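Local coordinates for DegV family protein (Thermus thermophilus, PDB 2DT8) that binds a fatty acid, held here as palmitic acid, and carries a zinc ion, though its physiological role is not established, at residues 160-165 / 184-189; 227-232 / 239-244. All coordinates share one frame; numbering follows the deposited sequence.

Interaction 1. Residues 160-165 / 184-189; sequences ATLEFL and LKPVLT
Leu165 and Leu188 reach toward each other from helix and strand and meet tip to tip, CD1 of Leu165 lying 3.8 Å from CD1 of Leu188. In both leucines CG stands anti to the carbonyl carbon (chi1 -79° in Leu165, -53° in Leu188), which sends each branch out across the gap between the two backbones. Leu162 fills the neighbouring position with a single methyl, its CD2, which serves two partners: it rests 4.2 Å from CD1 of Leu188 and 4.3 Å from CG of the Pro186 ring. These four buried apolar residues form the close part of the contact, and no hydrogen bond crosses it. Phe177 and Leu181 add further cover to Leu162, and Ile171 to Leu165.

Toward Ala160 and Lys185 the two chains are looser. Ala160 is exposed, and the lysine side chain comes no nearer than 6.0 Å to the 160-165 segment. Here the polar work is local: OG1 of Thr161 accepts a bond from N of Glu163 (3.0 Å, 163° at the hydrogen), capping the start of helix 163-168. Pro186 and Leu188 both point toward the 160-165 segment. The contact thus packs the capped start of helix 163-168, with the loop residue Leu162 before it, on one face of strand 185-191, which pairs antiparallel with 194-201, and it places the Leu165 side chain about 4 Å from the bound palmitic acid.

Interaction 2. Residues 227-232 / 239-244; sequences AYFLYS and AALRQE
Arg242 lays the aliphatic root of its side chain over one face of the Phe229 ring. The main interaction is a CH-pi contact: CB of Arg242 sits 3.8 Å from the ring centroid of Phe229, only 12° off the ring normal and so almost above its centre. The backbone joins in, since CA of Arg242 comes within 3.5 Å of CE2 of Phe229. CG of Arg242 continues across the same face toward the opposite edge, 3.8 Å from CE1 of Phe229. The arginine chain leaves with CG anti to its own nitrogen (chi1 179°) and stays extended as far as NE, which carries the charged end beyond the ring. There the guanidinium is turned nearly perpendicular to the ring, the planes 83° apart, with CD1 of Phe229 near its edge.

Apolar packing adds a smaller share: CG of Leu241 lies 4.4 Å from CE2 of Phe229. An alanine in place of Phe229 would probably leave the CB and CG methylenes of Arg242 without the ring they lie on and open a gap between strand and helix.

No hydrogen bond crosses between the segments; NE of Arg242 donates to the carbonyl oxygen of Ala255 on strand 252-259.

Phe229 also stacks with Phe275 of strand 273-279, which Leu241 touches as well, while Arg242 reaches Val257 on strand 252-259. The contact thereby seats helix 236-247 on the sheet within the beta-alpha-beta unit made of strand 225-231, this helix and the parallel strand 252-259.

How the interactions relate
Interaction 1 closes along the chain before interaction 2 opens, and their centres lie about 17 Å apart. Their nearest atoms are about 7 Å from each other, so they do not touch directly. Strand 154-158 provides a bridge: Phe157 meets Leu188, and the strand belongs to the same four-stranded sheet as 225-231. Both contacts lie away from the zinc site but differ in their relation to the fatty acid. In interaction 1 the Leu165 side chain is about 4 Å from the palmitic acid, whereas the Phe229 side chain of interaction 2 is about 9 Å away. Its neighbour Leu230 touches the ligand instead.

Interaction 1. Residues 160-165 / 184-189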
loop_
_atom_site.group_PDB
_atom_site.type_symbol
_atom_site.label_atom_id
_atom_site.label_comp_id
_atom_site.label_asym_id
_atom_site.label_seq_id
_atom_site.Cartn_x
_atom_site.Cartn_y
_atom_site.Cartn_z
ATOM N N ALA A 160 12.794 -3.622 10.247
ATOM C CA ALA A 160 13.724 -3.904 11.339
ATOM C C ALA A 160 13.980 -5.400 11.451
ATOM O O ALA A 160 15.079 -5.822 11.806
ATOM C CB ALA A 160 13.158 -3.377 12.663
ATOM N N THR A 161 12.958 -6.198 11.154
ATOM C CA THR A 161 13.066 -7.649 11.231
ATOM C C THR A 161 12.166 -8.285 10.189
ATOM O O THR A 161 11.181 -7.685 9.757
ATOM C CB THR A 161 12.628 -8.190 12.620
ATOM O OG1 THR A 161 12.637 -9.623 12.594
ATOM C CG2 THR A 161 11.207 -7.734 12.968
ATOM N N LEU A 162 12.520 -9.494 9.776
ATOM C CA LEU A 162 11.701 -10.210 8.813
ATOM C C LEU A 162 10.670 -11.078 9.545
ATOM O O LEU A 162 9.856 -11.744 8.918
ATOM C CB LEU A 162 12.580 -11.115 7.936
ATOM C CG LEU A 162 13.602 -10.437 7.020
ATOM C CD1 LEU A 162 14.435 -11.510 6.329
ATOM C CD2 LEU A 162 12.893 -9.574 5.998
ATOM N N GLU A 163 10.674 -11.030 10.874
ATOM C CA GLU A 163 9.779 -11.879 11.658
ATOM C C GLU A 163 8.281 -11.681 11.462
ATOM O O GLU A 163 7.519 -12.657 11.496
ATOM C CB GLU A 163 10.123 -11.772 13.148
ATOM C CG GLU A 163 9.487 -12.843 14.048
ATOM C CD GLU A 163 9.949 -14.261 13.741
ATOM O OE1 GLU A 163 11.039 -14.442 13.161
ATOM O OE2 GLU A 163 9.208 -15.201 14.104
ATOM N N PHE A 164 7.833 -10.442 11.277
ATOM C CA PHE A 164 6.401 -10.234 11.072
ATOM C C PHE A 164 5.968 -10.730 9.696
ATOM O O PHE A 164 4.861 -11.263 9.532
ATOM C CB PHE A 164 6.030 -8.759 11.258
ATOM C CG PHE A 164 6.055 -8.311 12.698
ATOM C CD1 PHE A 164 7.259 -8.202 13.391
ATOM C CD2 PHE A 164 4.878 -8.002 13.358
ATOM C CE1 PHE A 164 7.279 -7.790 14.723
ATOM C CE2 PHE A 164 4.893 -7.591 14.690
ATOM C CZ PHE A 164 6.098 -7.484 15.374
ATOM N N LEU A 165 6.840 -10.562 8.709
ATOM C CA LEU A 165 6.546 -11.030 7.364
ATOM C C LEU A 165 6.474 -12.558 7.383
ATOM O O LEU A 165 5.604 -13.173 6.780
ATOM C CB LEU A 165 7.603 -10.518 6.388
ATOM C CG LEU A 165 7.429 -9.059 5.954
ATOM C CD1 LEU A 165 8.669 -8.585 5.230
ATOM C CD2 LEU A 165 6.212 -8.941 5.065
ATOM N N LEU A 184 22.633 -7.815 8.650
ATOM C CA LEU A 184 22.516 -6.807 7.614
ATOM C C LEU A 184 21.086 -6.190 7.461
ATOM O O LEU A 184 20.152 -6.781 8.007
ATOM C CB LEU A 184 22.860 -7.386 6.181
ATOM C CG LEU A 184 24.291 -7.868 5.964
ATOM C CD1 LEU A 184 24.336 -8.717 4.706
ATOM C CD2 LEU A 184 25.213 -6.669 5.852
ATOM N N LYS A 185 20.921 -5.043 6.798
ATOM C CA LYS A 185 19.594 -4.438 6.651
ATOM C C LYS A 185 19.031 -4.909 5.323
ATOM O O LYS A 185 19.692 -4.794 4.297
ATOM C CB LYS A 185 19.668 -2.908 6.651
ATOM C CG LYS A 185 20.393 -2.318 7.851
ATOM C CD LYS A 185 19.845 -2.824 9.182
ATOM C CE LYS A 185 20.655 -2.234 10.332
ATOM N NZ LYS A 185 20.185 -2.717 11.656
ATOM N N PRO A 186 17.804 -5.445 5.320
ATOM C CA PRO A 186 17.188 -5.933 4.085
ATOM C C PRO A 186 16.510 -4.846 3.270
ATOM O O PRO A 186 15.927 -3.916 3.825
ATOM C CB PRO A 186 16.179 -6.952 4.594
ATOM C CG PRO A 186 15.668 -6.282 5.850
ATOM C CD PRO A 186 16.950 -5.736 6.490
ATOM N N VAL A 187 16.618 -4.954 1.951
ATOM C CA VAL A 187 15.949 -4.018 1.060
ATOM C C VAL A 187 15.002 -4.901 0.265
ATOM O O VAL A 187 15.417 -5.878 -0.369
ATOM C CB VAL A 187 16.938 -3.288 0.144
ATOM C CG1 VAL A 187 16.179 -2.364 -0.802
ATOM C CG2 VAL A 187 17.910 -2.471 1.002
ATOM N N LEU A 188 13.724 -4.563 0.325
ATOM C CA LEU A 188 12.690 -5.364 -0.318
ATOM C C LEU A 188 11.878 -4.602 -1.355
ATOM O O LEU A 188 11.902 -3.376 -1.407
ATOM C CB LEU A 188 11.739 -5.894 0.761
ATOM C CG LEU A 188 12.403 -6.641 1.926
ATOM C CD1 LEU A 188 11.334 -7.141 2.886
ATOM C CD2 LEU A 188 13.224 -7.803 1.398
ATOM N N THR A 189 11.141 -5.350 -2.170
ATOM C CA THR A 189 10.286 -4.756 -3.197
ATOM C C THR A 189 9.101 -5.699 -3.394
ATOM O O THR A 189 8.888 -6.619 -2.596
ATOM C CB THR A 189 11.078 -4.566 -4.539
ATOM O OG1 THR A 189 10.270 -3.854 -5.490
ATOM C CG2 THR A 189 11.479 -5.911 -5.134
#

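Interaction 2. Residues 227-232 / 239-244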
loop_
_atom_site.group_PDB
_atom_site.type_symbol
_atom_site.label_atom_id
_atom_site.label_comp_id
_atom_site.label_asym_id
_atom_site.label_seq_id
_atom_site.Cartn_x
_atom_site.Cartn_y
_atom_site.Cartn_z
ATOM N N ALA A 227 6.160 10.514 -5.802
ATOM C CA ALA A 227 6.622 9.551 -4.814
ATOM C C ALA A 227 5.764 9.561 -3.547
ATOM O O ALA A 227 5.236 10.584 -3.131
ATOM C CB ALA A 227 8.070 9.829 -4.469
ATOM N N TYR A 228 5.699 8.359 -2.946
ATOM C CA TYR A 228 4.873 8.245 -1.761
ATOM C C TYR A 228 5.697 7.500 -0.666
ATOM O O TYR A 228 6.048 6.335 -0.811
ATOM C CB TYR A 228 3.586 7.462 -2.131
ATOM C CG TYR A 228 2.862 8.229 -3.180
ATOM C CD1 TYR A 228 3.250 8.118 -4.512
ATOM C CD2 TYR A 228 1.814 9.082 -2.835
ATOM C CE1 TYR A 228 2.594 8.849 -5.491
ATOM C CE2 TYR A 228 1.164 9.820 -3.813
ATOM C CZ TYR A 228 1.555 9.711 -5.134
ATOM O OH TYR A 228 0.919 10.449 -6.113
ATOM N N PHE A 229 5.964 8.259 0.412
ATOM C CA PHE A 229 6.805 7.687 1.444
ATOM C C PHE A 229 5.991 7.146 2.612
ATOM O O PHE A 229 4.983 7.727 3.005
ATOM C CB PHE A 229 7.775 8.765 1.947
ATOM C CG PHE A 229 8.725 9.242 0.888
ATOM C CD1 PHE A 229 8.318 10.183 -0.059
ATOM C CD2 PHE A 229 9.999 8.707 0.801
ATOM C CE1 PHE A 229 9.185 10.577 -1.081
ATOM C CE2 PHE A 229 10.875 9.096 -0.219
ATOM C CZ PHE A 229 10.460 10.034 -1.159
ATOM N N LEU A 230 6.469 6.041 3.171
ATOM C CA LEU A 230 5.778 5.349 4.252
ATOM C C LEU A 230 6.712 4.907 5.380
ATOM O O LEU A 230 7.881 4.606 5.173
ATOM C CB LEU A 230 5.125 4.082 3.685
ATOM C CG LEU A 230 4.068 4.333 2.605
ATOM C CD1 LEU A 230 3.901 3.102 1.725
ATOM C CD2 LEU A 230 2.757 4.729 3.281
ATOM N N TYR A 231 6.131 4.946 6.591
ATOM C CA TYR A 231 6.908 4.488 7.726
ATOM C C TYR A 231 6.107 3.979 8.927
ATOM O O TYR A 231 4.904 4.180 9.035
ATOM C CB TYR A 231 7.713 5.658 8.384
ATOM C CG TYR A 231 6.766 6.638 8.981
ATOM C CD1 TYR A 231 6.156 7.595 8.175
ATOM C CD2 TYR A 231 6.496 6.616 10.350
ATOM C CE1 TYR A 231 5.278 8.515 8.727
ATOM C CE2 TYR A 231 5.626 7.543 10.904
ATOM C CZ TYR A 231 5.023 8.493 10.100
ATOM O OH TYR A 231 4.146 9.411 10.642
ATOM N N SER A 232 6.856 3.284 9.802
ATOM C CA SER A 232 6.203 2.783 10.995
ATOM C C SER A 232 7.387 3.022 11.934
ATOM O O SER A 232 8.539 2.772 11.601
ATOM C CB SER A 232 5.910 1.218 11.101
ATOM O OG SER A 232 7.153 0.516 11.049
ATOM N N ALA A 239 12.495 10.025 6.688
ATOM C CA ALA A 239 12.732 11.441 6.443
ATOM C C ALA A 239 14.051 11.633 5.709
ATOM O O ALA A 239 14.135 12.423 4.770
ATOM C CB ALA A 239 12.739 12.225 7.759
ATOM N N ALA A 240 15.081 10.911 6.137
ATOM C CA ALA A 240 16.385 11.014 5.494
ATOM C C ALA A 240 16.294 10.520 4.052
ATOM O O ALA A 240 16.925 11.068 3.144
ATOM C CB ALA A 240 17.408 10.197 6.259
ATOM N N LEU A 241 15.502 9.475 3.851
ATOM C CA LEU A 241 15.319 8.900 2.530
ATOM C C LEU A 241 14.602 9.899 1.616
ATOM O O LEU A 241 15.000 10.095 0.467
ATOM C CB LEU A 241 14.520 7.595 2.651
ATOM C CG LEU A 241 14.306 6.771 1.382
ATOM C CD1 LEU A 241 15.658 6.349 0.815
ATOM C CD2 LEU A 241 13.460 5.535 1.709
ATOM N N ARG A 242 13.554 10.539 2.130
ATOM C CA ARG A 242 12.801 11.516 1.350
ATOM C C ARG A 242 13.683 12.714 0.996
ATOM O O ARG A 242 13.591 13.257 -0.102
ATOM C CB ARG A 242 11.569 11.991 2.131
ATOM C CG ARG A 242 10.719 13.034 1.409
ATOM C CD ARG A 242 9.477 13.359 2.227
ATOM N NE ARG A 242 8.600 14.340 1.590
ATOM C CZ ARG A 242 8.644 15.650 1.814
ATOM N NH1 ARG A 242 9.526 16.156 2.665
ATOM N NH2 ARG A 242 7.800 16.458 1.189
ATOM N N GLN A 243 14.532 13.123 1.931
ATOM C CA GLN A 243 15.424 14.253 1.699
ATOM C C GLN A 243 16.420 13.923 0.588
ATOM O O GLN A 243 16.675 14.746 -0.302
ATOM C CB GLN A 243 16.159 14.613 2.998
ATOM C CG GLN A 243 15.236 15.243 4.050
ATOM C CD GLN A 243 15.760 15.119 5.472
ATOM O OE1 GLN A 243 15.113 15.568 6.421
ATOM N NE2 GLN A 243 16.932 14.506 5.629
ATOM N N GLU A 244 17.001 12.733 0.637
ATOM C CA GLU A 244 17.937 12.224 -0.355
ATOM C C GLU A 244 17.240 12.113 -1.719
ATOM O O GLU A 244 17.727 12.648 -2.719
ATOM C CB GLU A 244 18.504 10.872 0.106
ATOM C CG GLU A 244 19.364 10.995 1.389
ATOM C CD GLU A 244 19.920 9.671 1.901
ATOM O OE1 GLU A 244 19.121 8.758 2.214
ATOM O OE2 GLU A 244 21.162 9.549 1.993
#